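Local coordinates for ABC transporter ATP-binding/permease protein Rv1747 (Mycobacterium tuberculosis, PDB 6CCD) that couples ATP use to movement of an unidentified substrate across the membrane, and is represented here by its first FHA domain, a phosphothreonine-binding module, at residues Asp26-Asp32 / Arg46-Arg52; Asn67-Leu71 / Arg86-Pro92; Ala6-Leu10 / Phe53-Trp58. All coordinates share one frame; numbering follows the deposited sequence. Where two conformers were deposited one is given.

Interaction 1: Asp26-Asp32 / Arg46-Arg52. With SO4 (sulfate ion), chain B; SO4 (sulfate ion), chain C.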
loop_
_atom_site.group_PDB
_atom_site.type_symbol
_atom_site.label_atom_id
_atom_site.label_comp_id
_atom_site.label_asym_id
_atom_site.label_seq_id
_atom_site.Cartn_x
_atom_site.Cartn_y
_atom_site.Cartn_z
ATOM N N ASP A 26 -11.120 -0.402 -4.720
ATOM C CA ASP A 26 -9.867 -0.940 -4.203
ATOM C C ASP A 26 -8.682 -0.565 -5.103
ATOM O O ASP A 26 -8.772 -0.667 -6.330
ATOM C CB ASP A 26 -9.948 -2.459 -4.068
ATOM C CG ASP A 26 -10.975 -2.914 -3.033
ATOM O OD1 ASP A 26 -11.486 -2.080 -2.250
ATOM O OD2 ASP A 26 -11.257 -4.130 -2.995
ATOM N N VAL A 27 -7.578 -0.142 -4.485
ATOM C CA VAL A 27 -6.347 0.192 -5.206
ATOM C C VAL A 27 -5.393 -1.003 -5.182
ATOM O O VAL A 27 -5.178 -1.582 -4.130
ATOM C CB VAL A 27 -5.647 1.404 -4.575
ATOM C CG1 VAL A 27 -4.397 1.786 -5.343
ATOM C CG2 VAL A 27 -6.604 2.592 -4.491
ATOM N N VAL A 28 -4.813 -1.356 -6.324
ATOM C CA VAL A 28 -3.844 -2.451 -6.369
ATOM C C VAL A 28 -2.402 -1.947 -6.403
ATOM O O VAL A 28 -2.025 -1.123 -7.257
ATOM C CB VAL A 28 -4.077 -3.358 -7.588
ATOM C CG1 VAL A 28 -3.016 -4.462 -7.640
ATOM C CG2 VAL A 28 -5.487 -3.951 -7.539
ATOM N N VAL A 29 -1.609 -2.439 -5.451
ATOM C CA VAL A 29 -0.164 -2.250 -5.409
ATOM C C VAL A 29 0.496 -3.571 -5.762
ATOM O O VAL A 29 0.190 -4.592 -5.159
ATOM C CB VAL A 29 0.345 -1.821 -4.010
ATOM C CG1 VAL A 29 1.872 -1.598 -4.031
ATOM C CG2 VAL A 29 -0.363 -0.582 -3.521
ATOM N N GLY A 30 1.395 -3.577 -6.735
ATOM C CA GLY A 30 2.084 -4.816 -7.027
ATOM C C GLY A 30 2.949 -4.758 -8.265
ATOM O O GLY A 30 3.142 -3.698 -8.860
ATOM N N ARG A 31 3.454 -5.925 -8.645
ATOM C CA ARG A 31 4.372 -6.062 -9.766
ATOM C C ARG A 31 3.662 -6.026 -11.114
ATOM O O ARG A 31 4.308 -5.901 -12.163
ATOM C CB ARG A 31 5.154 -7.377 -9.635
ATOM C CG ARG A 31 6.620 -7.253 -9.996
ATOM C CD ARG A 31 7.341 -8.601 -9.924
ATOM N NE ARG A 31 6.920 -9.518 -10.988
ATOM C CZ ARG A 31 6.107 -10.553 -10.798
ATOM N NH1 ARG A 31 5.628 -10.817 -9.587
ATOM N NH2 ARG A 31 5.776 -11.334 -11.819
ATOM N N ASP A 32 2.335 -6.137 -11.099
ATOM C CA ASP A 32 1.584 -6.191 -12.350
ATOM C C ASP A 32 1.762 -4.918 -13.153
ATOM O O ASP A 32 1.745 -3.811 -12.595
ATOM C CB ASP A 32 0.089 -6.424 -12.093
ATOM C CG ASP A 32 -0.619 -6.940 -13.327
ATOM O OD1 ASP A 32 -0.654 -8.172 -13.519
ATOM O OD2 ASP A 32 -1.091 -6.111 -14.125
ATOM N N ARG A 46 2.204 -9.918 -8.118
ATOM C CA ARG A 46 1.555 -9.088 -9.137
ATOM C C ARG A 46 0.473 -8.189 -8.553
ATOM O O ARG A 46 0.405 -7.003 -8.877
ATOM C CB ARG A 46 0.999 -9.977 -10.244
ATOM C CG ARG A 46 2.147 -10.595 -11.066
ATOM C CD ARG A 46 1.675 -11.437 -12.214
ATOM N NE ARG A 46 1.010 -10.661 -13.256
ATOM C CZ ARG A 46 0.786 -11.133 -14.477
ATOM N NH1 ARG A 46 1.199 -12.355 -14.788
ATOM N NH2 ARG A 46 0.160 -10.396 -15.382
ATOM N N ALA A 47 -0.362 -8.744 -7.681
ATOM C CA ALA A 47 -1.328 -7.930 -6.935
ATOM C C ALA A 47 -1.010 -8.112 -5.462
ATOM O O ALA A 47 -1.602 -8.951 -4.798
ATOM C CB ALA A 47 -2.765 -8.340 -7.242
ATOM N N HIS A 48 -0.048 -7.337 -4.972
ATOM C CA HIS A 48 0.574 -7.579 -3.676
ATOM C C HIS A 48 -0.255 -7.016 -2.511
ATOM O O HIS A 48 -0.491 -7.706 -1.507
ATOM C CB HIS A 48 1.995 -6.966 -3.689
ATOM C CG HIS A 48 2.873 -7.426 -2.571
ATOM N ND1 HIS A 48 3.844 -8.393 -2.737
ATOM C CD2 HIS A 48 2.933 -7.054 -1.268
ATOM C CE1 HIS A 48 4.467 -8.595 -1.589
ATOM N NE2 HIS A 48 3.931 -7.800 -0.677
ATOM N N LEU A 49 -0.683 -5.761 -2.641
ATOM C CA LEU A 49 -1.552 -5.120 -1.655
ATOM C C LEU A 49 -2.846 -4.629 -2.275
ATOM O O LEU A 49 -2.859 -4.236 -3.440
ATOM C CB LEU A 49 -0.875 -3.907 -1.020
ATOM C CG LEU A 49 0.456 -4.058 -0.310
ATOM C CD1 LEU A 49 0.810 -2.698 0.258
ATOM C CD2 LEU A 49 0.359 -5.121 0.810
ATOM N N LEU A 50 -3.912 -4.608 -1.478
ATOM C CA LEU A 50 -5.101 -3.826 -1.806
ATOM C C LEU A 50 -5.171 -2.651 -0.858
ATOM O O LEU A 50 -5.036 -2.828 0.351
ATOM C CB LEU A 50 -6.372 -4.675 -1.695
ATOM C CG LEU A 50 -6.372 -5.883 -2.634
ATOM C CD1 LEU A 50 -7.619 -6.726 -2.407
ATOM C CD2 LEU A 50 -6.284 -5.412 -4.083
ATOM N N LEU A 51 -5.389 -1.451 -1.388
ATOM C CA LEU A 51 -5.639 -0.296 -0.523
ATOM C C LEU A 51 -7.106 0.077 -0.625
ATOM O O LEU A 51 -7.650 0.097 -1.717
ATOM C CB LEU A 51 -4.772 0.906 -0.918
ATOM C CG LEU A 51 -3.305 0.596 -1.228
ATOM C CD1 LEU A 51 -2.558 1.865 -1.647
ATOM C CD2 LEU A 51 -2.626 -0.053 -0.010
ATOM N N ARG A 52 -7.752 0.390 0.491
ATOM C CA ARG A 52 -9.170 0.735 0.410
ATOM C C ARG A 52 -9.628 1.473 1.642
ATOM O O ARG A 52 -9.001 1.392 2.700
ATOM C CB ARG A 52 -10.030 -0.513 0.209
ATOM C CG ARG A 52 -10.138 -1.396 1.459
ATOM C CD ARG A 52 -10.653 -2.806 1.118
ATOM N NE ARG A 52 -11.940 -2.845 0.410
ATOM C CZ ARG A 52 -13.103 -3.152 0.975
ATOM N NH1 ARG A 52 -13.161 -3.435 2.267
ATOM N NH2 ARG A 52 -14.210 -3.189 0.243
HETATM S S SO4 B . 2.940 -13.595 -8.593
HETATM O O1 SO4 B . 1.581 -13.111 -8.376
HETATM O O2 SO4 B . 3.270 -14.564 -7.545
HETATM O O3 SO4 B . 3.096 -14.214 -9.914
HETATM O O4 SO4 B . 3.853 -12.465 -8.511
HETATM S S SO4 C . -13.848 -2.640 -6.043
HETATM O O1 SO4 C . -15.219 -2.145 -6.165
HETATM O O2 SO4 C . -13.851 -4.103 -5.951
HETATM O O3 SO4 C . -13.064 -2.219 -7.204
HETATM O O4 SO4 C . -13.257 -2.072 -4.837
HETATM O O HOH W 1 -14.760 -1.793 -2.549
#
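Strands 27-30 and 49-52, joined antiparallel in one sheet of the FHA beta sandwich, lead into two signatures of the family, the Gly-Arg pair Gly-30/Arg-31 and the Ser-x-x-His motif that ends at His-48. Val-27 with Leu-51 and Val-29 with Leu-49 exchange both backbone bonds, and the O of Val-29, 2.9 Å from Leu-49 N, takes a further donor, His-48 N at 2.8 Å: a classic beta bulge where strand gives way to the loop of the Ser-x-x-His motif. Val-29 CG2, anti to its carbonyl carbon, leans on Leu-51 CD1 at 3.8 Å on the face packed against Leu-97 and Phe-99. On the other face the side chains of Val-28 and Leu-50 lie side by side, CG2 against CD2.

Charges close both ends. Arg-46 bends at chi3 (67°) and grips Asp-32 side-on, NE and NH2 both 3.0 Å from the single oxygen OD1 and on the same face of the carboxylate; OD2 turns to Arg-34 N. At the far end Arg-52 NE meets Asp-26 OD1 at 2.8 Å, the oxygen in the guanidinium plane but the two flat groups 82° apart, while Asp-26 N donates to O4 of the chain C sulfate. Beyond the bulge the chain B sulfate, probably from the crystallisation liquor, sits at the paired loops: Arg-31 NH1 gives its O4 a bond of 2.7 Å, and Arg-46 N reaches O1 at 3.3 Å. Such an anion between the Gly-Arg arginine and a backbone N-H of the Ser-x-x-His loop is consistent with the family's phosphothreonine site.

Interaction 2: Asn67-Leu71 / Arg86-Pro92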
loop_
_atom_site.group_PDB
_atom_site.type_symbol
_atom_site.label_atom_id
_atom_site.label_comp_id
_atom_site.label_asym_id
_atom_site.label_seq_id
_atom_site.Cartn_x
_atom_site.Cartn_y
_atom_site.Cartn_z
ATOM N N ASN A 67 5.556 -12.653 -0.142
ATOM C CA ASN A 67 6.610 -12.117 0.711
ATOM C C ASN A 67 6.171 -11.024 1.688
ATOM O O ASN A 67 6.979 -10.519 2.462
ATOM C CB ASN A 67 7.757 -11.630 -0.184
ATOM C CG ASN A 67 8.504 -12.799 -0.842
ATOM O OD1 ASN A 67 8.785 -13.805 -0.189
ATOM N ND2 ASN A 67 8.801 -12.680 -2.132
ATOM N N GLY A 68 4.891 -10.669 1.662
ATOM C CA GLY A 68 4.300 -9.954 2.780
ATOM C C GLY A 68 4.387 -8.445 2.870
ATOM O O GLY A 68 4.841 -7.759 1.949
ATOM N N LEU A 69 3.908 -7.948 4.010
ATOM C CA LEU A 69 3.727 -6.530 4.317
ATOM C C LEU A 69 4.304 -6.301 5.694
ATOM O O LEU A 69 3.987 -7.050 6.631
ATOM C CB LEU A 69 2.241 -6.146 4.293
ATOM C CG LEU A 69 1.774 -4.804 4.861
ATOM C CD1 LEU A 69 2.274 -3.635 3.996
ATOM C CD2 LEU A 69 0.243 -4.789 4.935
ATOM N N TYR A 70 5.152 -5.289 5.821
ATOM C CA TYR A 70 5.844 -5.025 7.078
ATOM C C TYR A 70 5.614 -3.620 7.611
ATOM O O TYR A 70 5.689 -2.629 6.870
ATOM C CB TYR A 70 7.345 -5.250 6.908
ATOM C CG TYR A 70 7.703 -6.696 6.673
ATOM C CD1 TYR A 70 8.059 -7.520 7.734
ATOM C CD2 TYR A 70 7.660 -7.245 5.399
ATOM C CE1 TYR A 70 8.381 -8.847 7.535
ATOM C CE2 TYR A 70 7.977 -8.579 5.186
ATOM C CZ TYR A 70 8.346 -9.369 6.264
ATOM O OH TYR A 70 8.659 -10.692 6.074
ATOM N N LEU A 71 5.338 -3.548 8.910
ATOM C CA LEU A 71 5.285 -2.289 9.640
ATOM C C LEU A 71 6.258 -2.374 10.821
ATOM O O LEU A 71 6.069 -3.198 11.708
ATOM C CB LEU A 71 3.863 -2.007 10.132
ATOM C CG LEU A 71 3.659 -0.761 11.000
ATOM C CD1 LEU A 71 3.960 0.512 10.223
ATOM C CD2 LEU A 71 2.250 -0.714 11.554
ATOM N N ARG A 86 4.670 4.768 6.997
ATOM C CA ARG A 86 5.565 4.133 6.049
ATOM C C ARG A 86 5.522 2.630 6.257
ATOM O O ARG A 86 5.604 2.169 7.394
ATOM C CB ARG A 86 6.994 4.639 6.210
ATOM C CG ARG A 86 8.013 3.804 5.457
ATOM C CD ARG A 86 9.415 4.395 5.555
ATOM N NE ARG A 86 9.842 4.911 4.263
ATOM C CZ ARG A 86 10.602 5.983 4.093
ATOM N NH1 ARG A 86 11.037 6.670 5.144
ATOM N NH2 ARG A 86 10.922 6.369 2.866
ATOM N N VAL A 87 5.391 1.870 5.172
ATOM C CA VAL A 87 5.463 0.422 5.267
ATOM C C VAL A 87 6.500 -0.096 4.281
ATOM O O VAL A 87 6.970 0.647 3.404
ATOM C CB VAL A 87 4.101 -0.250 4.971
ATOM C CG1 VAL A 87 3.029 0.251 5.925
ATOM C CG2 VAL A 87 3.694 -0.025 3.506
ATOM N N HIS A 88 6.865 -1.363 4.429
ATOM C CA HIS A 88 7.688 -2.042 3.436
ATOM C C HIS A 88 6.961 -3.281 2.948
ATOM O O HIS A 88 6.311 -3.967 3.727
ATOM C CB HIS A 88 9.046 -2.433 4.014
ATOM C CG HIS A 88 9.872 -1.265 4.444
ATOM N ND1 HIS A 88 10.842 -0.706 3.642
ATOM C CD2 HIS A 88 9.856 -0.533 5.581
ATOM C CE1 HIS A 88 11.403 0.308 4.274
ATOM N NE2 HIS A 88 10.824 0.433 5.454
ATOM N N ILE A 89 7.077 -3.577 1.658
ATOM C CA ILE A 89 6.539 -4.818 1.140
ATOM C C ILE A 89 7.679 -5.716 0.679
ATOM O O ILE A 89 8.717 -5.223 0.229
ATOM C CB ILE A 89 5.557 -4.568 -0.019
ATOM C CG1 ILE A 89 6.165 -3.593 -1.036
ATOM C CG2 ILE A 89 4.239 -3.979 0.519
ATOM C CD1 ILE A 89 5.235 -3.328 -2.232
ATOM N N GLY A 90 7.477 -7.025 0.803
ATOM C CA GLY A 90 8.441 -8.010 0.320
ATOM C C GLY A 90 9.468 -8.445 1.351
ATOM O O GLY A 90 9.986 -9.550 1.281
ATOM N N ASN A 91 9.758 -7.563 2.301
ATOM C CA ASN A 91 10.783 -7.785 3.320
ATOM C C ASN A 91 10.827 -6.540 4.188
ATOM O O ASN A 91 10.318 -5.506 3.771
ATOM C CB ASN A 91 12.164 -8.041 2.685
ATOM C CG ASN A 91 12.568 -9.511 2.729
ATOM O OD1 ASN A 91 12.027 -10.300 3.509
ATOM N ND2 ASN A 91 13.523 -9.881 1.886
ATOM N N PRO A 92 11.446 -6.619 5.384
ATOM C CA PRO A 92 11.579 -5.411 6.207
ATOM C C PRO A 92 12.344 -4.291 5.492
ATOM O O PRO A 92 12.113 -3.111 5.770
ATOM C CB PRO A 92 12.360 -5.904 7.438
ATOM C CG PRO A 92 13.016 -7.172 7.001
ATOM C CD PRO A 92 12.024 -7.796 6.055
#
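Tyr-70 and His-88 bond through their backbones in both directions, Tyr-70 N to His-88 O at 2.7 Å and His-88 N to Tyr-70 O at 3.0 Å, and so form the hydrogen-bonded pair of an antiparallel ladder in the FHA sandwich, next to the non-hydrogen-bonded pair Leu-69/Ile-89. A third bond, from Gly-90 N to Gly-68 O, is 3.0 Å long and straight (171°). That carbonyl also accepts from His-48 NE2, so two donors fix the glycine of the Asn-Gly pair Asn-67/Gly-68, another family signature.

Outward from this ladder the two sides differ. Toward the sandwich interior, Leu-69 CD1 touches Val-87 CG2 at 3.9 Å and Ile-89 CG2 at 4.0 Å, one methyl spanning two residues of the neighbouring strand. Val-79 and Leu-49 continue this apolar layer. The other side carries the Tyr-70 ring. With CG beside the backbone N (chi1 -68°), the ring lies alongside the loop that follows strand 84-89, and one face covers the peptide joining Asn-91 to Pro-92. Pro-92 CD makes a CH-pi contact there, 4.0 Å from the centroid of the Tyr-70 ring and 11° off its normal. The side chains of Tyr-70 and Pro-92 lie side by side and point the same way. Where the loops close up, Asn-67 sends its ND2 to Leu-43 O, while its own CB rests 3.4 Å from Gly-90 O.

Interaction 3: Ala6-Leu10 / Phe53-Trp58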
loop_
_atom_site.group_PDB
_atom_site.type_symbol
_atom_site.label_atom_id
_atom_site.label_comp_id
_atom_site.label_asym_id
_atom_site.label_seq_id
_atom_site.Cartn_x
_atom_site.Cartn_y
_atom_site.Cartn_z
ATOM N N ALA A 6 -16.361 13.761 1.459
ATOM C CA ALA A 6 -16.128 13.647 2.894
ATOM C C ALA A 6 -14.916 12.770 3.238
ATOM O O ALA A 6 -14.055 13.210 3.996
ATOM C CB ALA A 6 -17.391 13.120 3.598
ATOM N N PRO A 7 -14.840 11.525 2.714
ATOM C CA PRO A 7 -13.654 10.769 3.130
ATOM C C PRO A 7 -12.396 11.379 2.527
ATOM O O PRO A 7 -12.421 11.838 1.389
ATOM C CB PRO A 7 -13.903 9.358 2.576
ATOM C CG PRO A 7 -15.332 9.352 2.114
ATOM C CD PRO A 7 -15.632 10.767 1.733
ATOM N N PRO A 8 -11.308 11.403 3.294
ATOM C CA PRO A 8 -10.053 11.977 2.809
ATOM C C PRO A 8 -9.471 11.108 1.711
ATOM O O PRO A 8 -9.740 9.908 1.668
ATOM C CB PRO A 8 -9.164 11.969 4.043
ATOM C CG PRO A 8 -9.690 10.778 4.848
ATOM C CD PRO A 8 -11.174 10.787 4.625
ATOM N N VAL A 9 -8.700 11.712 0.821
ATOM C CA VAL A 9 -7.996 10.956 -0.201
ATOM C C VAL A 9 -6.749 10.318 0.407
ATOM O O VAL A 9 -6.279 10.726 1.474
ATOM C CB VAL A 9 -7.588 11.858 -1.394
ATOM C CG1 VAL A 9 -8.827 12.427 -2.071
ATOM C CG2 VAL A 9 -6.666 12.973 -0.922
ATOM N N LEU A 10 -6.218 9.317 -0.281
ATOM C CA LEU A 10 -4.980 8.677 0.126
ATOM C C LEU A 10 -3.910 8.906 -0.922
ATOM O O LEU A 10 -4.095 8.564 -2.091
ATOM C CB LEU A 10 -5.184 7.175 0.328
ATOM C CG LEU A 10 -3.903 6.424 0.681
ATOM C CD1 LEU A 10 -3.448 6.747 2.098
ATOM C CD2 LEU A 10 -4.098 4.924 0.469
ATOM N N PHE A 53 -10.707 2.234 1.481
ATOM C CA PHE A 53 -11.294 2.981 2.588
ATOM C C PHE A 53 -12.453 2.164 3.142
ATOM O O PHE A 53 -13.427 1.900 2.440
ATOM C CB PHE A 53 -11.768 4.360 2.124
ATOM C CG PHE A 53 -12.181 5.270 3.247
ATOM C CD1 PHE A 53 -11.236 5.995 3.948
ATOM C CD2 PHE A 53 -13.517 5.397 3.596
ATOM C CE1 PHE A 53 -11.608 6.828 4.990
ATOM C CE2 PHE A 53 -13.894 6.223 4.635
ATOM C CZ PHE A 53 -12.940 6.940 5.329
ATOM N N ASP A 54 -12.342 1.763 4.401
ATOM C CA ASP A 54 -13.300 0.838 4.985
ATOM C C ASP A 54 -13.544 1.165 6.459
ATOM O O ASP A 54 -12.594 1.340 7.230
ATOM C CB ASP A 54 -12.802 -0.603 4.842
ATOM C CG ASP A 54 -13.835 -1.623 5.303
ATOM O OD1 ASP A 54 -15.007 -1.510 4.890
ATOM O OD2 ASP A 54 -13.477 -2.525 6.079
ATOM N N GLN A 55 -14.816 1.247 6.840
ATOM C CA GLN A 55 -15.171 1.542 8.222
ATOM C C GLN A 55 -14.423 2.773 8.715
ATOM O O GLN A 55 -13.768 2.753 9.764
ATOM C CB GLN A 55 -14.883 0.327 9.107
ATOM C CG GLN A 55 -15.729 -0.896 8.716
ATOM C CD GLN A 55 -15.323 -2.172 9.455
ATOM O OE1 GLN A 55 -15.639 -2.347 10.627
ATOM N NE2 GLN A 55 -14.615 -3.067 8.762
ATOM N N GLY A 56 -14.469 3.831 7.910
ATOM C CA GLY A 56 -13.979 5.127 8.336
ATOM C C GLY A 56 -12.488 5.384 8.252
ATOM O O GLY A 56 -12.026 6.440 8.682
ATOM N N ARG A 57 -11.736 4.441 7.693
ATOM C CA ARG A 57 -10.293 4.620 7.588
ATOM C C ARG A 57 -9.704 3.932 6.365
ATOM O O ARG A 57 -10.265 2.958 5.851
ATOM C CB ARG A 57 -9.594 4.085 8.837
ATOM C CG ARG A 57 -9.555 2.561 8.896
ATOM C CD ARG A 57 -8.810 2.082 10.113
ATOM N NE ARG A 57 -9.386 2.663 11.323
ATOM C CZ ARG A 57 -9.248 2.151 12.537
ATOM N NH1 ARG A 57 -9.810 2.756 13.573
ATOM N NH2 ARG A 57 -8.547 1.037 12.712
ATOM N N TRP A 58 -8.561 4.441 5.914
ATOM C CA TRP A 58 -7.792 3.789 4.870
ATOM C C TRP A 58 -7.045 2.607 5.453
ATOM O O TRP A 58 -6.510 2.700 6.559
ATOM C CB TRP A 58 -6.801 4.765 4.225
ATOM C CG TRP A 58 -7.448 5.688 3.252
ATOM C CD1 TRP A 58 -7.818 6.984 3.466
ATOM C CD2 TRP A 58 -7.827 5.377 1.905
ATOM N NE1 TRP A 58 -8.407 7.502 2.330
ATOM C CE2 TRP A 58 -8.418 6.535 1.358
ATOM C CE3 TRP A 58 -7.705 4.239 1.103
ATOM C CZ2 TRP A 58 -8.890 6.585 0.052
ATOM C CZ3 TRP A 58 -8.187 4.284 -0.188
ATOM C CH2 TRP A 58 -8.767 5.453 -0.706
#
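Trp-58 lies with the middle of its indole under Leu-10 and its ring nitrogen aimed at the carbonyl O of Pro-8, while Phe-53 turns one face to Pro-7, an arrangement in which two aromatics of a beta hairpin receive the N-terminal arm of the FHA domain. Leu-10 CB stands 3.6 Å from the centroid of the six-membered ring of Trp-58, a CH-pi contact 18° off the normal. The leucine's first torsion, 177°, sets CG opposite its N and swings CD2 across the same indole, to 3.7 Å from Trp-58 CE3. The opposite face of the indole is backed by Phe-53 CB, so the tryptophan is held flat between the arm and its own hairpin.

At the indole edge, Trp-58 NE1 donates to Pro-8 O at 2.8 Å, with the oxygen in the ring plane yet the donor above the plane of the carbonyl. Phe-53 is treated similarly: Pro-7 CB sits over one face, 3.9 Å from the ring centroid, and Arg-57 N lies over the other. Pro-8 crosses Phe-53 at about a right angle, its CD 4.0 Å from Phe-53 CE1. A type I' turn from Asp-54 to Arg-57 joins the two strands, and Trp-58 CG lies at the edge of the phenyl ring. Proline and leucine carbons against ring faces make the contact mostly apolar; the single indole N-H adds direction and, with the backbone bonds of Val-9 to Gly-102 and Leu-10 to Phe-21, would limit sliding of the arm along the hairpin.

In the fold
All three contacts are partly buried, yet their chemistry follows their place. Interactions 1 and 2 pair strands in the two sheets of the sandwich, their centres about 7 and 9 Å from the centre of the chain. They touch where Leu-49 packs on Ile-89 between the sheets and where a probable hydrogen bond from His-48 NE2 to Gly-68 O joins the two motif loops. Backbone ladders dominate both, but interaction 1 ends in salt bridges and bound anions, interaction 2 in a tyrosine laid over a loop. Interaction 3, centred about 14 Å out and on the opposite side from interaction 2, shares strand 49-54 with interaction 1 and relies on ring faces instead of strand pairing.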